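Local coordinates for protein hydrazine synthase subunit beta (Candidatus Kuenenia stuttgartiensis, PDB 5C2V) that forms part of the complex that condenses nitric oxide with ammonium to make hydrazine, and may modulate passage of the hydroxylamine intermediate between the active sites of its partner subunits, at residues D253-Y267 / I270-D284. Residues are numbered along the deposited sequence; the frame is centred on the assembly and turned at random.
Sequences DGNPYGMAMDPKGKY and IGVRGMHRVTILDMD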
ATOM      1  N   ASP B 253     -14.177  15.317  29.474  1.00 38.41           N
ATOM      2  CA  ASP B 253     -15.285  15.835  30.265  1.00 43.18           C
ATOM      3  C   ASP B 253     -14.927  15.709  31.735  1.00 59.10           C
ATOM      4  O   ASP B 253     -15.026  14.631  32.301  1.00 47.41           O
ATOM      5  CB  ASP B 253     -16.573  15.053  29.981  1.00 48.81           C
ATOM      6  CG  ASP B 253     -17.170  15.367  28.626  1.00 44.60           C
ATOM      7  OD1 ASP B 253     -17.069  16.526  28.184  1.00 39.00           O
ATOM      8  OD2 ASP B 253     -17.748  14.451  28.004  1.00 61.64           O
ATOM      9  N   GLY B 254     -14.592  16.824  32.371  1.00 65.32           N
ATOM     10  CA  GLY B 254     -14.136  16.789  33.748  1.00 38.56           C
ATOM     11  C   GLY B 254     -15.235  16.464  34.735  1.00 39.32           C
ATOM     12  O   GLY B 254     -16.251  17.157  34.770  1.00 54.50           O
ATOM     13  N   ASN B 255     -15.020  15.437  35.553  1.00 34.70           N
ATOM     14  CA  ASN B 255     -15.928  15.118  36.652  1.00 54.81           C
ATOM     15  C   ASN B 255     -17.399  15.035  36.240  1.00 41.01           C
ATOM     16  O   ASN B 255     -18.173  15.943  36.535  1.00 45.98           O
ATOM     17  CB  ASN B 255     -15.772  16.154  37.769  1.00 44.13           C
ATOM     18  CG  ASN B 255     -14.335  16.307  38.226  1.00 44.32           C
ATOM     19  OD1 ASN B 255     -13.750  17.385  38.121  1.00 42.77           O
ATOM     20  ND2 ASN B 255     -13.759  15.228  38.746  1.00 32.59           N
ATOM     21  N   PRO B 256     -17.784  13.968  35.523  1.00 41.18           N
ATOM     22  CA  PRO B 256     -19.203  13.803  35.185  1.00 47.21           C
ATOM     23  C   PRO B 256     -20.032  13.539  36.441  1.00 40.28           C
ATOM     24  O   PRO B 256     -19.614  12.730  37.268  1.00 38.04           O
ATOM     25  CB  PRO B 256     -19.200  12.591  34.251  1.00 43.68           C
ATOM     26  CG  PRO B 256     -18.004  11.801  34.680  1.00 30.79           C
ATOM     27  CD  PRO B 256     -16.970  12.822  35.080  1.00 45.17           C
ATOM     28  N   TYR B 257     -21.178  14.201  36.590  1.00 41.79           N
ATOM     29  CA  TYR B 257     -21.943  14.074  37.831  1.00 62.15           C
ATOM     30  C   TYR B 257     -23.364  13.554  37.669  1.00 58.19           C
ATOM     31  O   TYR B 257     -23.647  12.391  37.954  1.00 66.69           O
ATOM     32  CB  TYR B 257     -22.020  15.430  38.535  1.00 52.99           C
ATOM     33  CG  TYR B 257     -20.924  15.689  39.537  1.00 63.73           C
ATOM     34  CD1 TYR B 257     -19.593  15.655  39.158  1.00 60.33           C
ATOM     35  CD2 TYR B 257     -21.225  15.995  40.858  1.00 60.45           C
ATOM     36  CE1 TYR B 257     -18.587  15.902  40.066  1.00 68.65           C
ATOM     37  CE2 TYR B 257     -20.224  16.247  41.776  1.00 53.50           C
ATOM     38  CZ  TYR B 257     -18.905  16.197  41.374  1.00 69.67           C
ATOM     39  OH  TYR B 257     -17.898  16.444  42.276  1.00 50.72           O
ATOM     40  N   GLY B 258     -24.250  14.426  37.202  1.00 54.75           N
ATOM     41  CA  GLY B 258     -25.668  14.127  37.169  1.00 63.48           C
ATOM     42  C   GLY B 258     -26.099  13.455  35.887  1.00 62.95           C
ATOM     43  O   GLY B 258     -25.511  13.677  34.830  1.00 56.10           O
ATOM     44  N   MET B 259     -27.144  12.642  35.976  1.00 57.39           N
ATOM     45  CA  MET B 259     -27.652  11.955  34.801  1.00 69.67           C
ATOM     46  C   MET B 259     -29.165  12.031  34.677  1.00 56.11           C
ATOM     47  O   MET B 259     -29.894  11.990  35.669  1.00 57.04           O
ATOM     48  CB  MET B 259     -27.210  10.491  34.800  1.00 61.53           C
ATOM     49  CG  MET B 259     -25.824  10.271  34.223  1.00 39.95           C
ATOM     50  SD  MET B 259     -25.407   8.522  34.129  1.00 59.04           S
ATOM     51  CE  MET B 259     -25.577   8.060  35.847  1.00 50.35           C
ATOM     52  N   ALA B 260     -29.622  12.150  33.436  1.00 65.55           N
ATOM     53  CA  ALA B 260     -31.040  12.128  33.123  1.00 58.38           C
ATOM     54  C   ALA B 260     -31.284  11.172  31.962  1.00 58.78           C
ATOM     55  O   ALA B 260     -30.659  11.287  30.905  1.00 62.64           O
ATOM     56  CB  ALA B 260     -31.538  13.524  32.789  1.00 55.30           C
ATOM     57  N   MET B 261     -32.185  10.218  32.176  1.00 64.91           N
ATOM     58  CA  MET B 261     -32.498   9.211  31.171  1.00 39.53           C
ATOM     59  C   MET B 261     -33.756   9.582  30.396  1.00 54.34           C
ATOM     60  O   MET B 261     -34.786   9.906  30.989  1.00 59.40           O
ATOM     61  CB  MET B 261     -32.671   7.838  31.825  1.00 38.77           C
ATOM     62  CG  MET B 261     -33.091   6.734  30.868  1.00 70.98           C
ATOM     63  SD  MET B 261     -31.804   6.302  29.681  1.00 59.94           S
ATOM     64  CE  MET B 261     -30.573   5.581  30.764  1.00 52.94           C
ATOM     65  N   ASP B 262     -33.662   9.541  29.069  1.00 68.67           N
ATOM     66  CA  ASP B 262     -34.809   9.795  28.204  1.00 62.90           C
ATOM     67  C   ASP B 262     -35.924   8.801  28.518  1.00 64.27           C
ATOM     68  O   ASP B 262     -35.658   7.613  28.703  1.00 63.56           O
ATOM     69  CB  ASP B 262     -34.398   9.701  26.731  1.00 69.03           C
ATOM     70  CG  ASP B 262     -35.503  10.130  25.786  1.00 67.51           C
ATOM     71  OD1 ASP B 262     -35.569  11.333  25.454  1.00 68.64           O
ATOM     72  OD2 ASP B 262     -36.308   9.267  25.378  1.00 61.08           O
ATOM     73  N   PRO B 263     -37.173   9.289  28.593  1.00 71.54           N
ATOM     74  CA  PRO B 263     -38.329   8.455  28.950  1.00 68.18           C
ATOM     75  C   PRO B 263     -38.484   7.220  28.067  1.00 63.25           C
ATOM     76  O   PRO B 263     -38.946   6.185  28.547  1.00 70.14           O
ATOM     77  CB  PRO B 263     -39.521   9.407  28.766  1.00 63.23           C
ATOM     78  CG  PRO B 263     -38.996  10.554  27.951  1.00 68.05           C
ATOM     79  CD  PRO B 263     -37.566  10.686  28.350  1.00 62.30           C
ATOM     80  N   LYS B 264     -38.122   7.330  26.793  1.00 60.94           N
ATOM     81  CA  LYS B 264     -38.176   6.188  25.888  1.00 70.07           C
ATOM     82  C   LYS B 264     -36.820   5.493  25.758  1.00 74.78           C
ATOM     83  O   LYS B 264     -36.679   4.521  25.017  1.00 62.90           O
ATOM     84  CB  LYS B 264     -38.692   6.625  24.517  1.00 77.00           C
ATOM     85  CG  LYS B 264     -40.126   7.137  24.555  1.00 83.02           C
ATOM     86  CD  LYS B 264     -40.635   7.505  23.174  1.00 63.62           C
ATOM     87  CE  LYS B 264     -42.041   8.077  23.238  1.00 67.07           C
ATOM     88  NZ  LYS B 264     -42.531   8.489  21.894  1.00 85.89           N
ATOM     89  N   GLY B 265     -35.826   5.999  26.484  1.00 64.27           N
ATOM     90  CA  GLY B 265     -34.504   5.398  26.496  1.00 61.14           C
ATOM     91  C   GLY B 265     -33.683   5.710  25.259  1.00 56.65           C
ATOM     92  O   GLY B 265     -32.760   4.971  24.915  1.00 54.84           O
ATOM     93  N   LYS B 266     -34.017   6.808  24.591  1.00 56.04           N
ATOM     94  CA  LYS B 266     -33.327   7.200  23.364  1.00 72.04           C
ATOM     95  C   LYS B 266     -31.981   7.870  23.629  1.00 64.89           C
ATOM     96  O   LYS B 266     -31.002   7.603  22.932  1.00 74.35           O
ATOM     97  CB  LYS B 266     -34.205   8.139  22.534  1.00 74.14           C
ATOM     98  CG  LYS B 266     -35.635   7.665  22.350  1.00 83.46           C
ATOM     99  CD  LYS B 266     -36.283   8.344  21.155  1.00 96.68           C
ATOM    100  CE  LYS B 266     -37.792   8.386  21.300  1.00 91.15           C
ATOM    101  NZ  LYS B 266     -38.478   7.512  20.309  1.00 88.92           N
ATOM    102  N   TYR B 267     -31.934   8.742  24.632  1.00 63.24           N
ATOM    103  CA  TYR B 267     -30.729   9.518  24.904  1.00 65.63           C
ATOM    104  C   TYR B 267     -30.306   9.467  26.367  1.00 61.55           C
ATOM    105  O   TYR B 267     -31.124   9.223  27.253  1.00 63.00           O
ATOM    106  CB  TYR B 267     -30.932  10.979  24.494  1.00 55.87           C
ATOM    107  CG  TYR B 267     -31.253  11.179  23.033  1.00 51.04           C
ATOM    108  CD1 TYR B 267     -30.242  11.291  22.090  1.00 68.85           C
ATOM    109  CD2 TYR B 267     -32.569  11.267  22.598  1.00 63.04           C
ATOM    110  CE1 TYR B 267     -30.530  11.478  20.752  1.00 55.90           C
ATOM    111  CE2 TYR B 267     -32.867  11.452  21.263  1.00 71.38           C
ATOM    112  CZ  TYR B 267     -31.843  11.558  20.344  1.00 73.92           C
ATOM    113  OH  TYR B 267     -32.136  11.744  19.012  1.00 85.42           O
ATOM    114  N   ILE B 270     -25.744  13.859  30.592  1.00 46.37           N
ATOM    115  CA  ILE B 270     -24.732  13.868  31.643  1.00 56.30           C
ATOM    116  C   ILE B 270     -24.244  15.271  31.977  1.00 55.52           C
ATOM    117  O   ILE B 270     -23.634  15.939  31.140  1.00 51.90           O
ATOM    118  CB  ILE B 270     -23.507  13.018  31.250  1.00 50.89           C
ATOM    119  CG1 ILE B 270     -23.918  11.570  30.983  1.00 47.28           C
ATOM    120  CG2 ILE B 270     -22.439  13.087  32.335  1.00 55.79           C
ATOM    121  CD1 ILE B 270     -22.774  10.689  30.531  1.00 47.22           C
ATOM    122  N   GLY B 271     -24.515  15.719  33.198  1.00 49.35           N
ATOM    123  CA  GLY B 271     -23.933  16.955  33.677  1.00 45.73           C
ATOM    124  C   GLY B 271     -22.435  16.796  33.847  1.00 47.21           C
ATOM    125  O   GLY B 271     -21.973  15.916  34.574  1.00 42.92           O
ATOM    126  N   VAL B 272     -21.674  17.652  33.178  1.00 34.71           N
ATOM    127  CA  VAL B 272     -20.227  17.670  33.324  1.00 44.39           C
ATOM    128  C   VAL B 272     -19.848  18.930  34.078  1.00 54.94           C
ATOM    129  O   VAL B 272     -19.903  20.045  33.537  1.00 62.06           O
ATOM    130  CB  VAL B 272     -19.503  17.627  31.965  1.00 64.13           C
ATOM    131  CG1 VAL B 272     -18.012  17.464  32.169  1.00 45.14           C
ATOM    132  CG2 VAL B 272     -20.051  16.495  31.108  1.00 32.29           C
ATOM    133  N   ARG B 273     -19.436  18.719  35.324  1.00 55.30           N
ATOM    134  CA  ARG B 273     -19.284  19.775  36.314  1.00 59.72           C
ATOM    135  C   ARG B 273     -17.986  20.551  36.137  1.00 50.73           C
ATOM    136  O   ARG B 273     -17.963  21.776  36.244  1.00 52.18           O
ATOM    137  CB  ARG B 273     -19.352  19.165  37.716  1.00 68.06           C
ATOM    138  CG  ARG B 273     -19.673  20.137  38.834  1.00 65.78           C
ATOM    139  CD  ARG B 273     -19.660  19.413  40.172  1.00 66.98           C
ATOM    140  NE  ARG B 273     -20.296  20.187  41.233  1.00 82.96           N
ATOM    141  CZ  ARG B 273     -19.650  21.025  42.035  1.00 63.93           C
ATOM    142  NH1 ARG B 273     -18.343  21.200  41.900  1.00 69.94           N
ATOM    143  NH2 ARG B 273     -20.311  21.689  42.974  1.00 84.08           N
ATOM    144  N   GLY B 274     -16.906  19.826  35.868  1.00 48.31           N
ATOM    145  CA  GLY B 274     -15.608  20.441  35.676  1.00 57.87           C
ATOM    146  C   GLY B 274     -15.539  21.233  34.387  1.00 53.27           C
ATOM    147  O   GLY B 274     -14.958  22.318  34.344  1.00 62.78           O
ATOM    148  N   MET B 275     -16.125  20.682  33.330  1.00 56.74           N
ATOM    149  CA  MET B 275     -16.097  21.323  32.020  1.00 67.94           C
ATOM    150  C   MET B 275     -17.338  22.163  31.738  1.00 57.94           C
ATOM    151  O   MET B 275     -17.485  22.699  30.640  1.00 57.43           O
ATOM    152  CB  MET B 275     -15.919  20.276  30.921  1.00 39.63           C
ATOM    153  CG  MET B 275     -14.537  19.655  30.908  1.00 51.97           C
ATOM    154  SD  MET B 275     -13.222  20.886  30.998  1.00 50.71           S
ATOM    155  CE  MET B 275     -13.375  21.664  29.393  1.00 61.61           C
ATOM    156  N   HIS B 276     -18.233  22.253  32.717  1.00 53.56           N
ATOM    157  CA  HIS B 276     -19.404  23.127  32.633  1.00 58.38           C
ATOM    158  C   HIS B 276     -20.255  22.892  31.391  1.00 67.93           C
ATOM    159  O   HIS B 276     -20.574  23.841  30.673  1.00 57.32           O
ATOM    160  CB  HIS B 276     -18.975  24.597  32.664  1.00 56.15           C
ATOM    161  CG  HIS B 276     -17.889  24.892  33.649  1.00 64.77           C
ATOM    162  ND1 HIS B 276     -18.032  24.671  35.002  1.00 43.17           N
ATOM    163  CD2 HIS B 276     -16.645  25.393  33.477  1.00 53.73           C
ATOM    164  CE1 HIS B 276     -16.920  25.023  35.621  1.00 52.53           C
ATOM    165  NE2 HIS B 276     -16.061  25.464  34.722  1.00 53.07           N
ATOM    166  N   ARG B 277     -20.626  21.644  31.126  1.00 60.97           N
ATOM    167  CA  ARG B 277     -21.398  21.370  29.914  1.00 42.84           C
ATOM    168  C   ARG B 277     -22.231  20.106  30.034  1.00 49.76           C
ATOM    169  O   ARG B 277     -21.938  19.250  30.850  1.00 47.58           O
ATOM    170  CB  ARG B 277     -20.463  21.265  28.707  1.00 41.40           C
ATOM    171  CG  ARG B 277     -19.493  20.099  28.778  1.00 39.79           C
ATOM    172  CD  ARG B 277     -18.327  20.294  27.825  1.00 47.70           C
ATOM    173  NE  ARG B 277     -17.439  19.136  27.805  1.00 35.44           N
ATOM    174  CZ  ARG B 277     -16.231  19.129  27.250  1.00 33.92           C
ATOM    175  NH1 ARG B 277     -15.756  20.222  26.671  1.00 37.45           N
ATOM    176  NH2 ARG B 277     -15.497  18.025  27.280  1.00 30.22           N
ATOM    177  N   VAL B 278     -23.268  19.985  29.213  1.00 43.72           N
ATOM    178  CA  VAL B 278     -24.097  18.784  29.241  1.00 42.83           C
ATOM    179  C   VAL B 278     -23.783  17.876  28.059  1.00 57.14           C
ATOM    180  O   VAL B 278     -23.961  18.260  26.903  1.00 52.70           O
ATOM    181  CB  VAL B 278     -25.597  19.126  29.236  1.00 62.69           C
ATOM    182  CG1 VAL B 278     -26.427  17.853  29.163  1.00 58.85           C
ATOM    183  CG2 VAL B 278     -25.960  19.933  30.472  1.00 54.46           C
ATOM    184  N   THR B 279     -23.313  16.669  28.356  1.00 61.07           N
ATOM    185  CA  THR B 279     -22.990  15.700  27.318  1.00 56.20           C
ATOM    186  C   THR B 279     -24.186  14.799  27.029  1.00 57.94           C
ATOM    187  O   THR B 279     -24.671  14.085  27.908  1.00 53.33           O
ATOM    188  CB  THR B 279     -21.778  14.834  27.708  1.00 58.15           C
ATOM    189  OG1 THR B 279     -20.585  15.627  27.643  1.00 49.90           O
ATOM    190  CG2 THR B 279     -21.637  13.655  26.759  1.00 53.73           C
ATOM    191  N   ILE B 280     -24.661  14.849  25.789  1.00 57.16           N
ATOM    192  CA  ILE B 280     -25.799  14.049  25.358  1.00 53.04           C
ATOM    193  C   ILE B 280     -25.349  12.923  24.437  1.00 54.24           C
ATOM    194  O   ILE B 280     -24.690  13.165  23.417  1.00 53.57           O
ATOM    195  CB  ILE B 280     -26.851  14.906  24.635  1.00 53.59           C
ATOM    196  CG1 ILE B 280     -27.155  16.169  25.443  1.00 56.66           C
ATOM    197  CG2 ILE B 280     -28.116  14.099  24.382  1.00 63.69           C
ATOM    198  CD1 ILE B 280     -28.111  17.116  24.758  1.00 55.42           C
ATOM    199  N   LEU B 281     -25.716  11.698  24.809  1.00 51.96           N
ATOM    200  CA  LEU B 281     -25.307  10.500  24.084  1.00 61.56           C
ATOM    201  C   LEU B 281     -26.498   9.740  23.506  1.00 65.54           C
ATOM    202  O   LEU B 281     -27.608   9.803  24.041  1.00 61.40           O
ATOM    203  CB  LEU B 281     -24.509   9.571  25.004  1.00 46.83           C
ATOM    204  CG  LEU B 281     -23.295  10.159  25.725  1.00 44.62           C
ATOM    205  CD1 LEU B 281     -22.681   9.126  26.656  1.00 37.87           C
ATOM    206  CD2 LEU B 281     -22.269  10.657  24.723  1.00 54.94           C
ATOM    207  N   ASP B 282     -26.247   9.002  22.427  1.00 71.39           N
ATOM    208  CA  ASP B 282     -27.273   8.190  21.782  1.00 47.67           C
ATOM    209  C   ASP B 282     -27.257   6.800  22.407  1.00 53.64           C
ATOM    210  O   ASP B 282     -26.289   6.055  22.259  1.00 56.12           O
ATOM    211  CB  ASP B 282     -27.026   8.118  20.271  1.00 52.32           C
ATOM    212  CG  ASP B 282     -28.193   7.515  19.506  1.00 63.02           C
ATOM    213  OD1 ASP B 282     -28.720   6.463  19.925  1.00 53.39           O
ATOM    214  OD2 ASP B 282     -28.582   8.099  18.473  1.00 60.36           O
ATOM    215  N   MET B 283     -28.340   6.450  23.091  1.00 51.31           N
ATOM    216  CA  MET B 283     -28.364   5.246  23.913  1.00 61.55           C
ATOM    217  C   MET B 283     -28.546   3.955  23.120  1.00 68.98           C
ATOM    218  O   MET B 283     -28.213   2.882  23.612  1.00 61.00           O
ATOM    219  CB  MET B 283     -29.461   5.350  24.974  1.00 65.47           C
ATOM    220  CG  MET B 283     -29.040   6.111  26.219  1.00 62.83           C
ATOM    221  SD  MET B 283     -27.604   5.360  27.012  1.00 64.58           S
ATOM    222  CE  MET B 283     -28.263   3.764  27.486  1.00 50.83           C
ATOM    223  N   ASP B 284     -29.087   4.049  21.912  1.00 64.50           N
ATOM    224  CA  ASP B 284     -29.241   2.867  21.070  1.00 61.12           C
ATOM    225  C   ASP B 284     -27.931   2.500  20.376  1.00 57.36           C
ATOM    226  O   ASP B 284     -27.701   1.336  20.038  1.00 63.72           O
ATOM    227  CB  ASP B 284     -30.355   3.077  20.045  1.00 70.94           C
ATOM    228  CG  ASP B 284     -31.714   3.260  20.695  1.00 97.60           C
ATOM    229  OD1 ASP B 284     -32.135   2.353  21.444  1.00 95.83           O
ATOM    230  OD2 ASP B 284     -32.363   4.302  20.462  1.00101.84           O
TER
HETATM  231  O   HOH W   1     -16.529  18.787  41.541  1.00 47.64           O
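Arg273 lays its aliphatic stem across the ring of Tyr257. With CG anti to the backbone N (chi1 -160°) and the chain extended as far as NE, CB starts beside Asn255 O and Tyr257 CD1. Arg273 CD then sits over the middle of the ring, 3.5 Å from the Tyr257 ring centroid, in a CH-pi contact. Arg273 NE passes Tyr257 CE2, and the guanidinium ends tilted 28° from the ring plane, where NH1 shares a water, weakly on its side, with Tyr257 OH. That hydroxyl also bonds Glu69 of the gamma subunit.

The pair sits at the end of an antiparallel hairpin, strands 256-261 and 267-272, the start of a four-stranded beta-propeller blade. Tyr257 N reaches Gly271 O at 2.8 Å in a nearly straight bond, and Gly271 N returns one to Gly258 O, also 2.8 Å. A beta bulge between Pro256 and Met259 shifts the register by one; across it, Ile270 reaches both ways, CG2 to Pro256 CB (3.8 Å) and CG1 alongside Met259 CG (4.0 Å).

At the start of 253-267, Asp253 crosses to the third strand. Its OD2 takes the hydroxyl of Thr279 (OG1 to OD2, 3.1 Å) from above the carboxylate plane, while OD1 forms a salt bridge with the edge of the Arg277 guanidinium, the two planes 84° apart; the place of OD1 is uncertain. Asn251 holds Arg277 as well. At the far end Met283 N bonds Lys266 O (2.9 Å), just after Asp282, whose OD1 caps the helix by accepting from Asp284 N.

Two polar arrangements thus meet at the Tyr257 end of the hairpin: a buried carboxylate, probably offset in charge by Arg277 and hydrogen-bonded by Thr279, ties the loop leading into strand 256-261 to strand 277-282, whereas the Tyr257-Arg273 pair carries its polar ends to water and the gamma subunit.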